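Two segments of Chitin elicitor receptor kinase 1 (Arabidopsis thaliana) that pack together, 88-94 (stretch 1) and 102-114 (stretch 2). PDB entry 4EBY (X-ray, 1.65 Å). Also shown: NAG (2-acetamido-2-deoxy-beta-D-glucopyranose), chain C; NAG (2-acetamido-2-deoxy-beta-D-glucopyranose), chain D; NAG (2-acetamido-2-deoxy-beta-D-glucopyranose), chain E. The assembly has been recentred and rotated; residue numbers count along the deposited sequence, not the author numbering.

Stretch 1 (88-94) TYERVAI
Stretch 2, residues 102-114: TMESLQARNPFPA

Helix 89-94, which continues later in the chain, and a helix that starts at Met103, cross with their N-to-C directions 125° apart and their axes 8.5 Å apart at closest approach, burying 517 Å² between the stretches. The contact combines a small residue, Ala93, set against the start of the second helix, with one large anchor, Tyr89, reaching along the second helix into the loop beyond it.

Thr102 (phi/psi -123/157, chi1 p) is the N-cap: its OG1 accepts from Ser105 N at 3.1 Å, an arrangement repeated in stretch 1, where Thr88 OG1 (phi/psi -133/161, chi1 p) accepts from Arg91 N at 2.9 Å. The CB of Thr102 points away from the partner, so its backbone makes the contact: Ala93 CB lies 3.5 Å from Thr102 C and 3.4 Å from Met103 N, with the CA atoms of Ala93 and Thr102 5.1 Å apart. Ala93 meets this helix start with a methyl group alone as its side chain.

Met103 begins the helix, which then holds phi near -65° and psi near -40° through Ala108. Its chi angles are p, t, m, and its CA is 4.9 Å from that of Glu90. Met103 CB sits 3.8 Å from Glu90 CA, and SD is 4.0 Å from Glu90 CB; Glu90 points away overall and offers mainly the base of its side chain. Neither Glu104 nor Ser105 touches stretch 1.

One turn on from Met103, Leu106 (m, t) points toward stretch 1. Its CD1 is 3.8 Å from Val92 CG1, 4.0 Å from Ala93 CB and 3.4 Å from Tyr89 O, while its CB is 3.7 Å from Tyr89 CD1. Gln107 (t, t) points sideways, yet its CA lies over a face of the Tyr89 ring, 4.1 Å from the centroid and 14° off the normal, a CH-pi contact made by backbone carbon.

The helix gives way to an extended Asn110 (phi/psi -125/148), whose CB is 3.4 Å from Tyr89 OH. Pro111 turns away, and Phe112 (phi/psi -78/127, chi1 m) brings its carbonyl to the tyrosine: Tyr89 OH donates to Phe112 O at 2.6 Å. This direct hydrogen bond between the stretches lies near the ring plane and gives the buried hydroxyl a partner. Tyr89 itself is m, with chi2 -49°.

Finally, Ala114 packs its CB 4.1 Å from Tyr89 CD2. One water closes this end, accepting from Tyr89 N and donating to Ala114 O, each at 2.8 Å, so the first turn of helix 89-94 is tied to the loop.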

# COMPACT_ATOMS: atom_id res chain seq x y z
N THR A 88 17.43 -9.32 -0.71
CA THR A 88 16.91 -10.45 -1.45
C THR A 88 15.51 -10.07 -1.86
O THR A 88 14.92 -9.16 -1.28
CB THR A 88 16.82 -11.73 -0.58
OG1 THR A 88 15.96 -11.47 0.54
CG2 THR A 88 18.20 -12.11 -0.07
N TYR A 89 14.97 -10.75 -2.86
CA TYR A 89 13.58 -10.49 -3.25
C TYR A 89 12.63 -10.72 -2.09
O TYR A 89 11.68 -9.94 -1.90
CB TYR A 89 13.19 -11.34 -4.45
CG TYR A 89 13.83 -10.92 -5.76
CD1 TYR A 89 13.81 -9.59 -6.18
CD2 TYR A 89 14.43 -11.86 -6.59
CE1 TYR A 89 14.39 -9.22 -7.39
CE2 TYR A 89 15.03 -11.49 -7.80
CZ TYR A 89 15.00 -10.17 -8.20
OH TYR A 89 15.58 -9.80 -9.40
N GLU A 90 12.88 -11.76 -1.31
CA GLU A 90 12.05 -12.05 -0.15
C GLU A 90 12.10 -10.88 0.83
O GLU A 90 11.07 -10.37 1.27
CB GLU A 90 12.52 -13.33 0.57
CG GLU A 90 11.68 -13.64 1.81
CD GLU A 90 12.39 -14.53 2.82
OE1 GLU A 90 13.61 -14.36 3.02
OE2 GLU A 90 11.71 -15.38 3.42
N ARG A 91 13.30 -10.42 1.16
CA ARG A 91 13.40 -9.34 2.14
C ARG A 91 12.79 -8.02 1.65
O ARG A 91 12.14 -7.30 2.41
CB ARG A 91 14.84 -9.11 2.58
CG ARG A 91 14.89 -8.47 3.95
CD ARG A 91 16.29 -8.53 4.52
NE ARG A 91 17.16 -7.66 3.75
CZ ARG A 91 18.44 -7.44 4.04
NH1 ARG A 91 18.98 -8.02 5.10
NH2 ARG A 91 19.16 -6.63 3.28
N VAL A 92 12.99 -7.71 0.38
CA VAL A 92 12.43 -6.50 -0.18
C VAL A 92 10.90 -6.52 -0.08
O VAL A 92 10.30 -5.51 0.25
CB VAL A 92 12.90 -6.26 -1.63
CG1 VAL A 92 12.17 -5.07 -2.25
CG2 VAL A 92 14.43 -6.01 -1.64
N ALA A 93 10.29 -7.67 -0.37
CA ALA A 93 8.83 -7.78 -0.34
C ALA A 93 8.30 -7.75 1.10
O ALA A 93 7.32 -7.04 1.40
CB ALA A 93 8.37 -9.05 -1.05
N ILE A 94 8.90 -8.53 1.99
CA ILE A 94 8.29 -8.71 3.31
C ILE A 94 8.65 -7.61 4.28
O ILE A 94 7.87 -7.30 5.19
CB ILE A 94 8.57 -10.09 3.95
CG1 ILE A 94 10.00 -10.19 4.47
CG2 ILE A 94 8.24 -11.22 2.97
CD1 ILE A 94 10.24 -11.40 5.35
N THR A 102 5.00 -8.85 -3.44
CA THR A 102 5.39 -10.22 -3.12
C THR A 102 6.73 -10.56 -3.75
O THR A 102 7.12 -9.96 -4.74
CB THR A 102 4.36 -11.26 -3.62
OG1 THR A 102 4.32 -11.24 -5.05
CG2 THR A 102 2.98 -10.95 -3.05
N MET A 103 7.40 -11.55 -3.18
CA MET A 103 8.69 -11.95 -3.71
C MET A 103 8.52 -12.52 -5.11
O MET A 103 9.36 -12.30 -5.97
CB MET A 103 9.40 -12.94 -2.79
CG MET A 103 8.61 -14.17 -2.48
SD MET A 103 9.56 -15.19 -1.35
CE MET A 103 10.95 -15.55 -2.42
N GLU A 104 7.42 -13.24 -5.34
CA GLU A 104 7.20 -13.82 -6.66
C GLU A 104 7.02 -12.73 -7.71
O GLU A 104 7.53 -12.85 -8.84
CB GLU A 104 5.97 -14.75 -6.64
CG GLU A 104 6.15 -15.99 -5.77
CD GLU A 104 5.94 -15.77 -4.27
OE1 GLU A 104 5.58 -14.65 -3.82
OE2 GLU A 104 6.15 -16.74 -3.52
N SER A 105 6.30 -11.67 -7.35
CA SER A 105 6.08 -10.56 -8.27
C SER A 105 7.41 -9.88 -8.61
O SER A 105 7.71 -9.61 -9.78
CB SER A 105 5.09 -9.55 -7.69
OG SER A 105 4.95 -8.41 -8.53
N LEU A 106 8.20 -9.63 -7.57
CA LEU A 106 9.52 -9.01 -7.79
C LEU A 106 10.40 -9.85 -8.69
O LEU A 106 11.03 -9.33 -9.61
CB LEU A 106 10.24 -8.79 -6.46
CG LEU A 106 9.71 -7.69 -5.57
CD1 LEU A 106 10.39 -7.76 -4.19
CD2 LEU A 106 9.95 -6.30 -6.22
N GLN A 107 10.45 -11.16 -8.43
CA GLN A 107 11.35 -12.01 -9.21
C GLN A 107 10.89 -12.08 -10.68
O GLN A 107 11.72 -12.12 -11.58
CB GLN A 107 11.44 -13.40 -8.57
CG GLN A 107 12.43 -14.34 -9.28
CD GLN A 107 12.76 -15.58 -8.45
OE1 GLN A 107 12.78 -15.54 -7.21
NE2 GLN A 107 13.01 -16.69 -9.14
N ALA A 108 9.59 -12.08 -10.92
CA ALA A 108 9.09 -12.19 -12.29
C ALA A 108 9.39 -10.96 -13.15
O ALA A 108 9.61 -11.08 -14.36
CB ALA A 108 7.58 -12.50 -12.29
N ARG A 109 9.43 -9.78 -12.53
CA ARG A 109 9.48 -8.53 -13.27
C ARG A 109 10.84 -7.85 -13.23
O ARG A 109 10.98 -6.76 -13.78
CB ARG A 109 8.42 -7.54 -12.75
CG ARG A 109 8.72 -6.94 -11.38
CD ARG A 109 7.45 -6.36 -10.73
NE ARG A 109 6.84 -5.28 -11.49
CZ ARG A 109 5.77 -5.40 -12.28
NH1 ARG A 109 5.30 -4.31 -12.89
NH2 ARG A 109 5.18 -6.58 -12.48
N ASN A 110 11.82 -8.50 -12.60
CA ASN A 110 13.20 -7.99 -12.56
C ASN A 110 14.13 -9.06 -13.09
O ASN A 110 13.85 -10.25 -12.93
CB ASN A 110 13.59 -7.59 -11.14
CG ASN A 110 12.79 -6.41 -10.65
OD1 ASN A 110 11.82 -6.55 -9.88
ND2 ASN A 110 13.14 -5.24 -11.13
N PRO A 111 15.25 -8.65 -13.74
CA PRO A 111 16.08 -9.63 -14.45
C PRO A 111 17.20 -10.24 -13.60
O PRO A 111 17.89 -11.15 -14.07
CB PRO A 111 16.69 -8.80 -15.59
CG PRO A 111 16.86 -7.42 -14.95
CD PRO A 111 15.57 -7.27 -14.13
N PHE A 112 17.38 -9.76 -12.37
CA PHE A 112 18.47 -10.25 -11.55
C PHE A 112 18.10 -11.61 -10.98
O PHE A 112 17.03 -11.77 -10.40
CB PHE A 112 18.78 -9.24 -10.44
CG PHE A 112 18.81 -7.82 -10.92
CD1 PHE A 112 19.94 -7.32 -11.57
CD2 PHE A 112 17.71 -7.01 -10.75
CE1 PHE A 112 19.96 -6.01 -12.05
CE2 PHE A 112 17.71 -5.70 -11.21
CZ PHE A 112 18.84 -5.20 -11.87
N PRO A 113 18.97 -12.61 -11.17
CA PRO A 113 18.74 -13.89 -10.50
C PRO A 113 18.61 -13.63 -9.00
O PRO A 113 19.22 -12.71 -8.47
CB PRO A 113 20.03 -14.67 -10.79
CG PRO A 113 20.53 -14.10 -12.08
CD PRO A 113 20.19 -12.62 -12.00
N ALA A 114 17.81 -14.45 -8.32
CA ALA A 114 17.57 -14.26 -6.90
C ALA A 114 18.87 -14.27 -6.10
O ALA A 114 18.95 -13.67 -5.03
CB ALA A 114 16.63 -15.34 -6.39
C1 NAG C . 5.12 -9.58 6.01
C2 NAG C . 5.28 -8.97 7.41
C3 NAG C . 6.20 -9.84 8.28
C4 NAG C . 5.82 -11.32 8.22
C5 NAG C . 5.57 -11.76 6.78
C6 NAG C . 5.06 -13.20 6.70
C7 NAG C . 5.35 -6.56 7.89
C8 NAG C . 6.14 -5.27 7.82
N2 NAG C . 5.86 -7.65 7.30
O3 NAG C . 6.19 -9.40 9.63
O4 NAG C . 6.89 -12.08 8.75
O5 NAG C . 4.62 -10.90 6.18
O6 NAG C . 3.83 -13.29 7.40
O7 NAG C . 4.27 -6.59 8.48
C1 NAG D . -1.41 -7.61 -8.77
C2 NAG D . -0.67 -8.79 -8.15
C3 NAG D . -0.30 -9.85 -9.19
C4 NAG D . -1.46 -10.17 -10.11
C5 NAG D . -2.16 -8.90 -10.58
C6 NAG D . -3.40 -9.21 -11.42
C7 NAG D . 0.82 -8.17 -6.32
C8 NAG D . 2.23 -7.72 -5.95
N2 NAG D . 0.59 -8.34 -7.60
O3 NAG D . 0.16 -11.03 -8.57
O4 NAG D . -0.94 -10.87 -11.22
O5 NAG D . -2.54 -8.11 -9.47
O6 NAG D . -4.34 -9.97 -10.69
O7 NAG D . -0.06 -8.33 -5.46
C1 NAG E . 5.21 -1.27 -14.90
C2 NAG E . 4.73 -0.65 -16.22
C3 NAG E . 4.57 -1.76 -17.25
C4 NAG E . 5.88 -2.50 -17.40
C5 NAG E . 6.42 -2.96 -16.05
C6 NAG E . 7.80 -3.59 -16.22
C7 NAG E . 3.27 1.29 -16.53
C8 NAG E . 1.94 1.94 -16.18
N2 NAG E . 3.46 0.05 -16.07
O3 NAG E . 4.16 -1.21 -18.49
O4 NAG E . 5.71 -3.66 -18.18
O5 NAG E . 6.47 -1.88 -15.14
O6 NAG E . 8.76 -2.63 -16.66
O7 NAG E . 4.09 1.91 -17.20
O HOH W 1 16.54 -12.92 -3.83